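Local coordinates for ribosomal RNA small subunit methyltransferase E (PDB 1VHK), which probably methylates N3 of one specific uridine in the 16S rRNA of assembled 30S ribosomal subunits, using S-adenosyl-L-methionine as methyl donor, at residues H108-Q114 with P151-H157; I81-S87 with S199-F205. Numbering follows the deposited sequence.

Interaction 1: residues H108-Q114 with P151-H157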
ATOM      1  N   HIS A 108      -1.791 -11.975   3.688  1.00 24.82           N
ATOM      2  CA  HIS A 108      -2.240 -13.349   3.544  1.00 25.91           C
ATOM      3  C   HIS A 108      -3.659 -13.564   4.023  1.00 24.69           C
ATOM      4  O   HIS A 108      -4.374 -14.387   3.454  1.00 24.10           O
ATOM      5  CB  HIS A 108      -1.296 -14.377   4.214  1.00 29.08           C
ATOM      6  CG  HIS A 108      -1.814 -15.783   4.045  1.00 32.18           C
ATOM      7  ND1 HIS A 108      -1.726 -16.467   2.839  1.00 35.42           N
ATOM      8  CD2 HIS A 108      -2.500 -16.587   4.885  1.00 30.79           C
ATOM      9  CE1 HIS A 108      -2.315 -17.648   2.966  1.00 32.35           C
ATOM     10  NE2 HIS A 108      -2.786 -17.741   4.199  1.00 32.53           N
ATOM     11  N   ALA A 109      -4.107 -12.791   5.015  1.00 24.81           N
ATOM     12  CA  ALA A 109      -5.494 -13.028   5.477  1.00 25.72           C
ATOM     13  C   ALA A 109      -5.887 -11.856   6.366  1.00 25.57           C
ATOM     14  O   ALA A 109      -4.981 -11.126   6.728  1.00 23.59           O
ATOM     15  CB  ALA A 109      -5.592 -14.340   6.238  1.00 23.55           C
ATOM     16  N   PHE A 110      -7.213 -11.628   6.516  1.00 24.81           N
ATOM     17  CA  PHE A 110      -7.603 -10.505   7.371  1.00 24.38           C
ATOM     18  C   PHE A 110      -8.462 -10.992   8.518  1.00 26.10           C
ATOM     19  O   PHE A 110      -9.191 -11.983   8.409  1.00 28.56           O
ATOM     20  CB  PHE A 110      -8.337  -9.431   6.584  1.00 22.10           C
ATOM     21  CG  PHE A 110      -7.588  -8.819   5.454  1.00 16.99           C
ATOM     22  CD1 PHE A 110      -6.840  -7.681   5.618  1.00 14.63           C
ATOM     23  CD2 PHE A 110      -7.612  -9.441   4.204  1.00 18.08           C
ATOM     24  CE1 PHE A 110      -6.176  -7.114   4.536  1.00 19.73           C
ATOM     25  CE2 PHE A 110      -6.927  -8.905   3.128  1.00 16.66           C
ATOM     26  CZ  PHE A 110      -6.220  -7.728   3.301  1.00 19.34           C
ATOM     27  N   ILE A 111      -8.296 -10.407   9.692  1.00 27.20           N
ATOM     28  CA  ILE A 111      -9.064 -10.835  10.870  1.00 27.90           C
ATOM     29  C   ILE A 111      -9.600  -9.591  11.592  1.00 28.58           C
ATOM     30  O   ILE A 111      -8.829  -8.981  12.329  1.00 29.55           O
ATOM     31  CB  ILE A 111      -8.173 -11.560  11.887  1.00 26.91           C
ATOM     32  CG1 ILE A 111      -7.470 -12.785  11.274  1.00 25.22           C
ATOM     33  CG2 ILE A 111      -8.995 -11.952  13.096  1.00 26.75           C
ATOM     34  CD1 ILE A 111      -6.352 -13.273  12.176  1.00 26.88           C
ATOM     35  N   PRO A 112     -10.839  -9.232  11.346  1.00 28.07           N
ATOM     36  CA  PRO A 112     -11.465  -8.080  11.980  1.00 28.15           C
ATOM     37  C   PRO A 112     -11.876  -8.459  13.394  1.00 27.95           C
ATOM     38  O   PRO A 112     -12.253  -9.623  13.611  1.00 27.21           O
ATOM     39  CB  PRO A 112     -12.686  -7.802  11.115  1.00 28.40           C
ATOM     40  CG  PRO A 112     -12.564  -8.683   9.937  1.00 28.31           C
ATOM     41  CD  PRO A 112     -11.787  -9.901  10.424  1.00 28.14           C
ATOM     42  N   PHE A 113     -11.828  -7.531  14.337  1.00 27.92           N
ATOM     43  CA  PHE A 113     -12.210  -7.945  15.700  1.00 30.75           C
ATOM     44  C   PHE A 113     -12.815  -6.799  16.451  1.00 31.55           C
ATOM     45  O   PHE A 113     -12.478  -5.656  16.146  1.00 32.20           O
ATOM     46  CB  PHE A 113     -11.013  -8.569  16.436  1.00 30.89           C
ATOM     47  CG  PHE A 113      -9.936  -7.569  16.763  1.00 28.76           C
ATOM     48  CD1 PHE A 113      -8.837  -7.414  15.939  1.00 24.63           C
ATOM     49  CD2 PHE A 113     -10.044  -6.773  17.884  1.00 29.64           C
ATOM     50  CE1 PHE A 113      -7.876  -6.477  16.238  1.00 26.38           C
ATOM     51  CE2 PHE A 113      -9.108  -5.803  18.162  1.00 30.22           C
ATOM     52  CZ  PHE A 113      -8.016  -5.650  17.324  1.00 29.48           C
ATOM     53  N   GLN A 114     -13.753  -7.104  17.362  1.00 33.86           N
ATOM     54  CA  GLN A 114     -14.372  -5.994  18.119  1.00 35.45           C
ATOM     55  C   GLN A 114     -13.318  -5.401  19.038  1.00 37.08           C
ATOM     56  O   GLN A 114     -12.676  -6.182  19.772  1.00 39.47           O
ATOM     57  CB  GLN A 114     -15.525  -6.509  18.988  1.00 35.00           C
ATOM     58  CG  GLN A 114     -16.457  -5.422  19.491  1.00 34.34           C
ATOM     59  CD  GLN A 114     -17.124  -4.641  18.380  1.00 41.05           C
ATOM     60  OE1 GLN A 114     -17.543  -5.229  17.359  1.00 47.65           O
ATOM     61  NE2 GLN A 114     -17.234  -3.316  18.516  1.00 35.06           N
ATOM     62  N   PRO A 151      -6.727 -13.633  -0.630  1.00 33.61           N
ATOM     63  CA  PRO A 151      -6.664 -13.597   0.821  1.00 34.86           C
ATOM     64  C   PRO A 151      -8.028 -13.851   1.448  1.00 34.97           C
ATOM     65  O   PRO A 151      -9.039 -13.336   0.995  1.00 34.57           O
ATOM     66  CB  PRO A 151      -6.119 -12.238   1.173  1.00 33.27           C
ATOM     67  CG  PRO A 151      -5.771 -11.567  -0.082  1.00 33.80           C
ATOM     68  CD  PRO A 151      -6.336 -12.347  -1.228  1.00 33.98           C
ATOM     69  N   ARG A 152      -8.024 -14.657   2.506  1.00 36.37           N
ATOM     70  CA  ARG A 152      -9.213 -14.976   3.263  1.00 38.12           C
ATOM     71  C   ARG A 152      -9.541 -13.910   4.296  1.00 37.53           C
ATOM     72  O   ARG A 152      -8.686 -13.218   4.859  1.00 38.17           O
ATOM     73  CB  ARG A 152      -9.094 -16.362   3.883  1.00 45.40           C
ATOM     74  CG  ARG A 152     -10.156 -16.695   4.915  1.00 54.11           C
ATOM     75  CD  ARG A 152     -10.452 -18.182   4.985  1.00 61.21           C
ATOM     76  NE  ARG A 152      -9.561 -18.902   5.887  1.00 65.78           N
ATOM     77  CZ  ARG A 152      -9.820 -19.170   7.160  1.00 68.74           C
ATOM     78  NH1 ARG A 152      -8.908 -19.832   7.872  1.00 69.24           N
ATOM     79  NH2 ARG A 152     -10.966 -18.795   7.721  1.00 68.06           N
ATOM     80  N   VAL A 153     -10.819 -13.586   4.383  1.00 38.37           N
ATOM     81  CA  VAL A 153     -11.315 -12.593   5.341  1.00 41.49           C
ATOM     82  C   VAL A 153     -12.109 -13.358   6.403  1.00 43.89           C
ATOM     83  O   VAL A 153     -13.042 -14.106   6.079  1.00 45.50           O
ATOM     84  CB  VAL A 153     -12.186 -11.528   4.683  1.00 37.71           C
ATOM     85  CG1 VAL A 153     -12.384 -10.321   5.598  1.00 37.66           C
ATOM     86  CG2 VAL A 153     -11.615 -11.078   3.361  1.00 36.32           C
HETATM   87  N   MSE A 154     -11.689 -13.286   7.651  1.00 46.16           N
HETATM   88  CA  MSE A 154     -12.344 -14.107   8.683  1.00 48.45           C
HETATM   89  C   MSE A 154     -13.581 -13.448   9.235  1.00 47.35           C
HETATM   90  O   MSE A 154     -13.985 -12.361   8.814  1.00 45.52           O
HETATM   91  CB  MSE A 154     -11.318 -14.444   9.762  1.00 57.27           C
HETATM   92  CG  MSE A 154     -10.006 -14.996   9.181  1.00 66.89           C
HETATM   93 SE   MSE A 154      -9.032 -15.996  10.513  1.00 81.72          SE
HETATM   94  CE  MSE A 154     -10.224 -17.474  10.723  1.00 79.03           C
ATOM     95  N   ASP A 155     -14.228 -14.114  10.195  1.00 48.24           N
ATOM     96  CA  ASP A 155     -15.429 -13.515  10.806  1.00 48.59           C
ATOM     97  C   ASP A 155     -15.000 -12.530  11.884  1.00 47.87           C
ATOM     98  O   ASP A 155     -13.913 -12.678  12.454  1.00 48.84           O
ATOM     99  CB  ASP A 155     -16.329 -14.575  11.400  1.00 53.38           C
ATOM    100  CG  ASP A 155     -17.323 -15.133  10.403  1.00 58.75           C
ATOM    101  OD1 ASP A 155     -17.464 -16.379  10.360  1.00 60.71           O
ATOM    102  OD2 ASP A 155     -17.943 -14.312   9.685  1.00 61.44           O
ATOM    103  N   VAL A 156     -15.782 -11.478  12.101  1.00 46.60           N
ATOM    104  CA  VAL A 156     -15.375 -10.544  13.161  1.00 46.19           C
ATOM    105  C   VAL A 156     -15.210 -11.305  14.475  1.00 45.21           C
ATOM    106  O   VAL A 156     -15.953 -12.189  14.866  1.00 43.89           O
ATOM    107  CB  VAL A 156     -16.284  -9.343  13.261  1.00 47.69           C
ATOM    108  CG1 VAL A 156     -16.749  -8.927  11.860  1.00 45.81           C
ATOM    109  CG2 VAL A 156     -17.469  -9.581  14.168  1.00 51.36           C
ATOM    110  N   HIS A 157     -14.038 -11.092  15.077  1.00 44.33           N
ATOM    111  CA  HIS A 157     -13.615 -11.760  16.275  1.00 41.21           C
ATOM    112  C   HIS A 157     -13.860 -10.899  17.508  1.00 41.22           C
ATOM    113  O   HIS A 157     -13.737  -9.681  17.468  1.00 38.98           O
ATOM    114  CB  HIS A 157     -12.087 -12.020  16.230  1.00 36.43           C
ATOM    115  CG  HIS A 157     -11.685 -13.261  15.505  1.00 29.24           C
ATOM    116  ND1 HIS A 157     -12.091 -13.558  14.244  1.00 27.38           N
ATOM    117  CD2 HIS A 157     -10.871 -14.282  15.891  1.00 28.43           C
ATOM    118  CE1 HIS A 157     -11.599 -14.736  13.883  1.00 28.95           C
ATOM    119  NE2 HIS A 157     -10.837 -15.195  14.859  1.00 25.91           N
TER
HETATM  120  O   HOH W   1      -5.978 -16.426   3.294  1.00 42.03           O

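Interaction 2: residues I81-S87 with S199-F205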
ATOM      1  N   ILE A  81       6.598 -14.351   3.296  1.00 32.25           N
ATOM      2  CA  ILE A  81       6.061 -14.800   4.581  1.00 32.44           C
ATOM      3  C   ILE A  81       4.559 -14.501   4.645  1.00 31.91           C
ATOM      4  O   ILE A  81       4.140 -13.536   4.012  1.00 30.21           O
ATOM      5  CB  ILE A  81       6.743 -14.141   5.787  1.00 32.86           C
ATOM      6  CG1 ILE A  81       6.215 -12.738   6.011  1.00 30.79           C
ATOM      7  CG2 ILE A  81       8.264 -14.117   5.635  1.00 33.66           C
ATOM      8  CD1 ILE A  81       6.712 -12.044   7.244  1.00 32.82           C
ATOM      9  N   LYS A  82       3.837 -15.288   5.427  1.00 30.81           N
ATOM     10  CA  LYS A  82       2.399 -15.137   5.584  1.00 31.09           C
ATOM     11  C   LYS A  82       2.019 -14.056   6.566  1.00 30.58           C
ATOM     12  O   LYS A  82       2.237 -14.175   7.780  1.00 30.27           O
ATOM     13  CB  LYS A  82       1.794 -16.483   6.049  1.00 34.00           C
ATOM     14  CG  LYS A  82       1.977 -17.553   4.975  1.00 37.48           C
ATOM     15  CD  LYS A  82       1.165 -18.794   5.250  1.00 41.93           C
ATOM     16  CE  LYS A  82       1.298 -19.785   4.086  1.00 45.95           C
ATOM     17  NZ  LYS A  82       0.225 -20.825   4.122  1.00 49.04           N
ATOM     18  N   VAL A  83       1.463 -12.929   6.053  1.00 28.91           N
ATOM     19  CA  VAL A  83       1.140 -11.896   7.037  1.00 28.49           C
ATOM     20  C   VAL A  83      -0.348 -11.739   7.197  1.00 29.27           C
ATOM     21  O   VAL A  83      -1.140 -11.874   6.263  1.00 28.77           O
ATOM     22  CB  VAL A  83       1.985 -10.647   7.027  1.00 26.99           C
ATOM     23  CG1 VAL A  83       2.929 -10.536   5.850  1.00 23.69           C
ATOM     24  CG2 VAL A  83       1.209  -9.367   7.254  1.00 19.97           C
ATOM     25  N   TYR A  84      -0.745 -11.872   8.478  1.00 29.45           N
ATOM     26  CA  TYR A  84      -2.121 -11.759   8.899  1.00 28.79           C
ATOM     27  C   TYR A  84      -2.403 -10.392   9.528  1.00 28.67           C
ATOM     28  O   TYR A  84      -1.772 -10.012  10.510  1.00 28.97           O
ATOM     29  CB  TYR A  84      -2.470 -12.819   9.927  1.00 29.40           C
ATOM     30  CG  TYR A  84      -2.550 -14.217   9.375  1.00 31.51           C
ATOM     31  CD1 TYR A  84      -3.756 -14.915   9.370  1.00 32.85           C
ATOM     32  CD2 TYR A  84      -1.426 -14.852   8.886  1.00 32.80           C
ATOM     33  CE1 TYR A  84      -3.815 -16.219   8.906  1.00 34.36           C
ATOM     34  CE2 TYR A  84      -1.463 -16.152   8.419  1.00 33.95           C
ATOM     35  CZ  TYR A  84      -2.667 -16.820   8.430  1.00 35.57           C
ATOM     36  OH  TYR A  84      -2.706 -18.113   7.975  1.00 38.60           O
ATOM     37  N   ILE A  85      -3.395  -9.710   8.989  1.00 28.03           N
ATOM     38  CA  ILE A  85      -3.777  -8.398   9.476  1.00 29.01           C
ATOM     39  C   ILE A  85      -4.983  -8.492  10.408  1.00 29.82           C
ATOM     40  O   ILE A  85      -6.077  -8.853   9.991  1.00 29.82           O
ATOM     41  CB  ILE A  85      -4.119  -7.445   8.306  1.00 26.94           C
ATOM     42  CG1 ILE A  85      -3.047  -7.494   7.230  1.00 25.26           C
ATOM     43  CG2 ILE A  85      -4.309  -6.026   8.819  1.00 26.93           C
ATOM     44  CD1 ILE A  85      -1.636  -7.246   7.697  1.00 24.75           C
ATOM     45  N   ALA A  86      -4.791  -8.144  11.680  1.00 29.99           N
ATOM     46  CA  ALA A  86      -5.924  -8.067  12.603  1.00 30.01           C
ATOM     47  C   ALA A  86      -6.338  -6.605  12.780  1.00 29.56           C
ATOM     48  O   ALA A  86      -5.568  -5.881  13.425  1.00 30.98           O
ATOM     49  CB  ALA A  86      -5.553  -8.649  13.962  1.00 30.38           C
ATOM     50  N   SER A  87      -7.540  -6.195  12.360  1.00 28.78           N
ATOM     51  CA  SER A  87      -7.916  -4.805  12.572  1.00 30.92           C
ATOM     52  C   SER A  87      -9.075  -4.547  13.510  1.00 31.08           C
ATOM     53  O   SER A  87     -10.212  -4.998  13.315  1.00 31.62           O
ATOM     54  CB  SER A  87      -8.208  -4.118  11.224  1.00 32.40           C
ATOM     55  OG  SER A  87      -7.289  -4.493  10.226  1.00 35.08           O
ATOM     56  N   SER A 199       7.038 -18.642   7.013  1.00 35.17           N
ATOM     57  CA  SER A 199       6.566 -18.472   8.376  1.00 33.83           C
ATOM     58  C   SER A 199       5.379 -17.526   8.462  1.00 34.33           C
ATOM     59  O   SER A 199       5.137 -16.745   7.555  1.00 34.32           O
ATOM     60  CB  SER A 199       7.700 -17.948   9.254  1.00 33.51           C
ATOM     61  OG  SER A 199       8.324 -16.883   8.564  1.00 37.19           O
ATOM     62  N   SER A 200       4.673 -17.532   9.601  1.00 32.76           N
ATOM     63  CA  SER A 200       3.498 -16.738   9.767  1.00 32.11           C
ATOM     64  C   SER A 200       3.648 -15.563  10.705  1.00 31.76           C
ATOM     65  O   SER A 200       4.194 -15.689  11.802  1.00 31.78           O
ATOM     66  CB  SER A 200       2.318 -17.617  10.223  1.00 34.79           C
ATOM     67  OG  SER A 200       2.398 -17.878  11.621  1.00 38.66           O
ATOM     68  N   LEU A 201       3.033 -14.424  10.318  1.00 30.35           N
ATOM     69  CA  LEU A 201       3.109 -13.250  11.188  1.00 29.88           C
ATOM     70  C   LEU A 201       1.745 -12.591  11.372  1.00 30.06           C
ATOM     71  O   LEU A 201       0.992 -12.393  10.424  1.00 30.76           O
ATOM     72  CB  LEU A 201       4.132 -12.268  10.645  1.00 27.62           C
ATOM     73  CG  LEU A 201       4.148 -10.868  11.263  1.00 30.18           C
ATOM     74  CD1 LEU A 201       4.760 -10.889  12.669  1.00 23.56           C
ATOM     75  CD2 LEU A 201       4.866  -9.884  10.349  1.00 25.61           C
ATOM     76  N   LEU A 202       1.356 -12.392  12.625  1.00 30.34           N
ATOM     77  CA  LEU A 202       0.133 -11.728  13.007  1.00 28.19           C
ATOM     78  C   LEU A 202       0.469 -10.299  13.457  1.00 27.48           C
ATOM     79  O   LEU A 202       1.438 -10.124  14.177  1.00 25.89           O
ATOM     80  CB  LEU A 202      -0.585 -12.427  14.171  1.00 25.20           C
ATOM     81  CG  LEU A 202      -1.839 -11.659  14.652  1.00 23.74           C
ATOM     82  CD1 LEU A 202      -2.904 -11.708  13.565  1.00 25.97           C
ATOM     83  CD2 LEU A 202      -2.351 -12.204  15.960  1.00 26.10           C
ATOM     84  N   ILE A 203      -0.259  -9.328  12.927  1.00 28.71           N
ATOM     85  CA  ILE A 203      -0.037  -7.920  13.257  1.00 28.74           C
ATOM     86  C   ILE A 203      -1.376  -7.315  13.668  1.00 30.61           C
ATOM     87  O   ILE A 203      -2.330  -7.412  12.878  1.00 32.09           O
ATOM     88  CB  ILE A 203       0.514  -7.085  12.085  1.00 24.06           C
ATOM     89  CG1 ILE A 203       1.697  -7.730  11.377  1.00 21.97           C
ATOM     90  CG2 ILE A 203       0.926  -5.697  12.587  1.00 21.05           C
ATOM     91  CD1 ILE A 203       2.269  -6.949  10.223  1.00 18.27           C
ATOM     92  N   VAL A 204      -1.527  -6.873  14.921  1.00 31.66           N
ATOM     93  CA  VAL A 204      -2.854  -6.337  15.284  1.00 30.29           C
ATOM     94  C   VAL A 204      -2.810  -4.841  15.393  1.00 30.49           C
ATOM     95  O   VAL A 204      -1.863  -4.248  15.910  1.00 30.52           O
ATOM     96  CB  VAL A 204      -3.457  -7.024  16.497  1.00 33.54           C
ATOM     97  CG1 VAL A 204      -2.621  -8.214  16.957  1.00 33.10           C
ATOM     98  CG2 VAL A 204      -3.752  -6.086  17.655  1.00 32.92           C
ATOM     99  N   PHE A 205      -3.846  -4.180  14.864  1.00 31.18           N
ATOM    100  CA  PHE A 205      -3.943  -2.718  14.922  1.00 30.64           C
ATOM    101  C   PHE A 205      -5.166  -2.287  15.719  1.00 31.16           C
ATOM    102  O   PHE A 205      -6.195  -2.981  15.673  1.00 33.34           O
ATOM    103  CB  PHE A 205      -4.102  -2.190  13.466  1.00 26.32           C
ATOM    104  CG  PHE A 205      -3.003  -2.669  12.566  1.00 20.11           C
ATOM    105  CD1 PHE A 205      -3.112  -3.874  11.914  1.00 18.51           C
ATOM    106  CD2 PHE A 205      -1.863  -1.904  12.398  1.00 19.97           C
ATOM    107  CE1 PHE A 205      -2.080  -4.347  11.136  1.00 22.65           C
ATOM    108  CE2 PHE A 205      -0.835  -2.354  11.589  1.00 22.31           C
ATOM    109  CZ  PHE A 205      -0.960  -3.565  10.936  1.00 23.72           C
TER

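Interaction 1: residues H108-Q114 with P151-H157
A short, interrupted parallel pairing at one border of the parallel sheet of the SPOUT-type methyltransferase domain joins 108-114 to 151-157. Strand 109-113 lies one place in from the border, hydrogen-bonded on its other side to strand 82-88, while weakly bonded 152-153 is this sheet's edge strand at that border within the chain. Phe110 N donates to Arg152 O (2.7 Å), and Phe110 O accepts from Met154 N (2.9 Å), the alternating pattern of parallel strands. Pro112 then ends the regular pairing: its ring nitrogen carries no hydrogen to donate, and its CD packs against Met154 O at 3.7 Å. Beyond it the register slips by one residue, and bonding resumes with His157 N to Pro112 O (2.7 Å) and Gln114 N to His157 O (2.6 Å). On the face bearing Phe110 and Val153, the broad Phe110 ring reaches Pro151 (CE2 to CB, 3.9 Å), and helix 94-104 covers this group. Ala109, on the other face, is small enough to sit beside Tyr84, whereas Arg152 sends its charged end away into solvent. Ile111 offers apolar surface to selenomethionine Met154 (CG1 to SE, 3.7 Å) and, by a CH-pi contact, puts CG2 3.8 Å from the ring centroid of His157. That ring is held by its own segment: His157 ND1 donates to Asp155 O at 2.7 Å.

Interaction 2: residues I81-S87 with S199-F205
Ser199 precedes the strand proper, yet its carbonyl already starts the pairing: Ser199 O accepts Lys82 N at 2.9 Å. Its hydroxyl turns to Pro196 O, as that of Ser200 does to Asp170 N, so backbone groups of neighbouring loops satisfy both small hydroxyls. Ser200 shares a face with Lys82, the one exposed residue here, whose long aliphatic chain carries its ammonium away from the other strand. Leu201 bonds through both backbone groups, its N to Lys82 O and its O from Tyr84 N, each 2.7 Å, while its CD2 meets Ile81 CD1 at 4.2 Å. Such a donor-acceptor zigzag marks parallel strands, here crossing at only 20° in the middle of the SPOUT alpha/beta sheet, with strand 109-113 beyond 82-88 and strand 171-175 beyond 200-205. Leu202 spans two residues of the partner strand on its face, CD1 lying 3.8 Å from Tyr84 CB and 4.1 Å from Ala86 CB. Ile203 repeats the backbone pattern, N to Tyr84 O (2.9 Å) and O from Ala86 N (2.8 Å), and its CD1 touches Val83 CG2 at 4.0 Å. The branched Val204 finds room beside the short Ala86, their CB atoms 3.7 Å apart. At Phe205, N donates to Ala86 O (2.8 Å), and the ring, bordered by Ala239 and Pro240 of helix 239-253, brings CE1 within 3.6 Å of Ile85 CG2.

Both contacts belong to one sheet, and strands 109-113 and 82-88 are neighbours in it: Ile111 N bonds to Ile85 O, and His108 N to Val83 O, both at 2.7 Å. Interaction 2 holds the buried middle, where unbroken strand pairing carries aliphatic and aromatic side chains against flanking elements such as helix 239-253. Interaction 1 lies at the border and is partly exposed; it buries a similar area, but with fewer backbone bonds, a gap in the pairing, and a water joining His108 O to Arg152 N where a direct bond is missing. The rings of Tyr84 and His108 meet where the two contacts adjoin, and Phe113 CZ approaches Phe205 O at 3.6 Å.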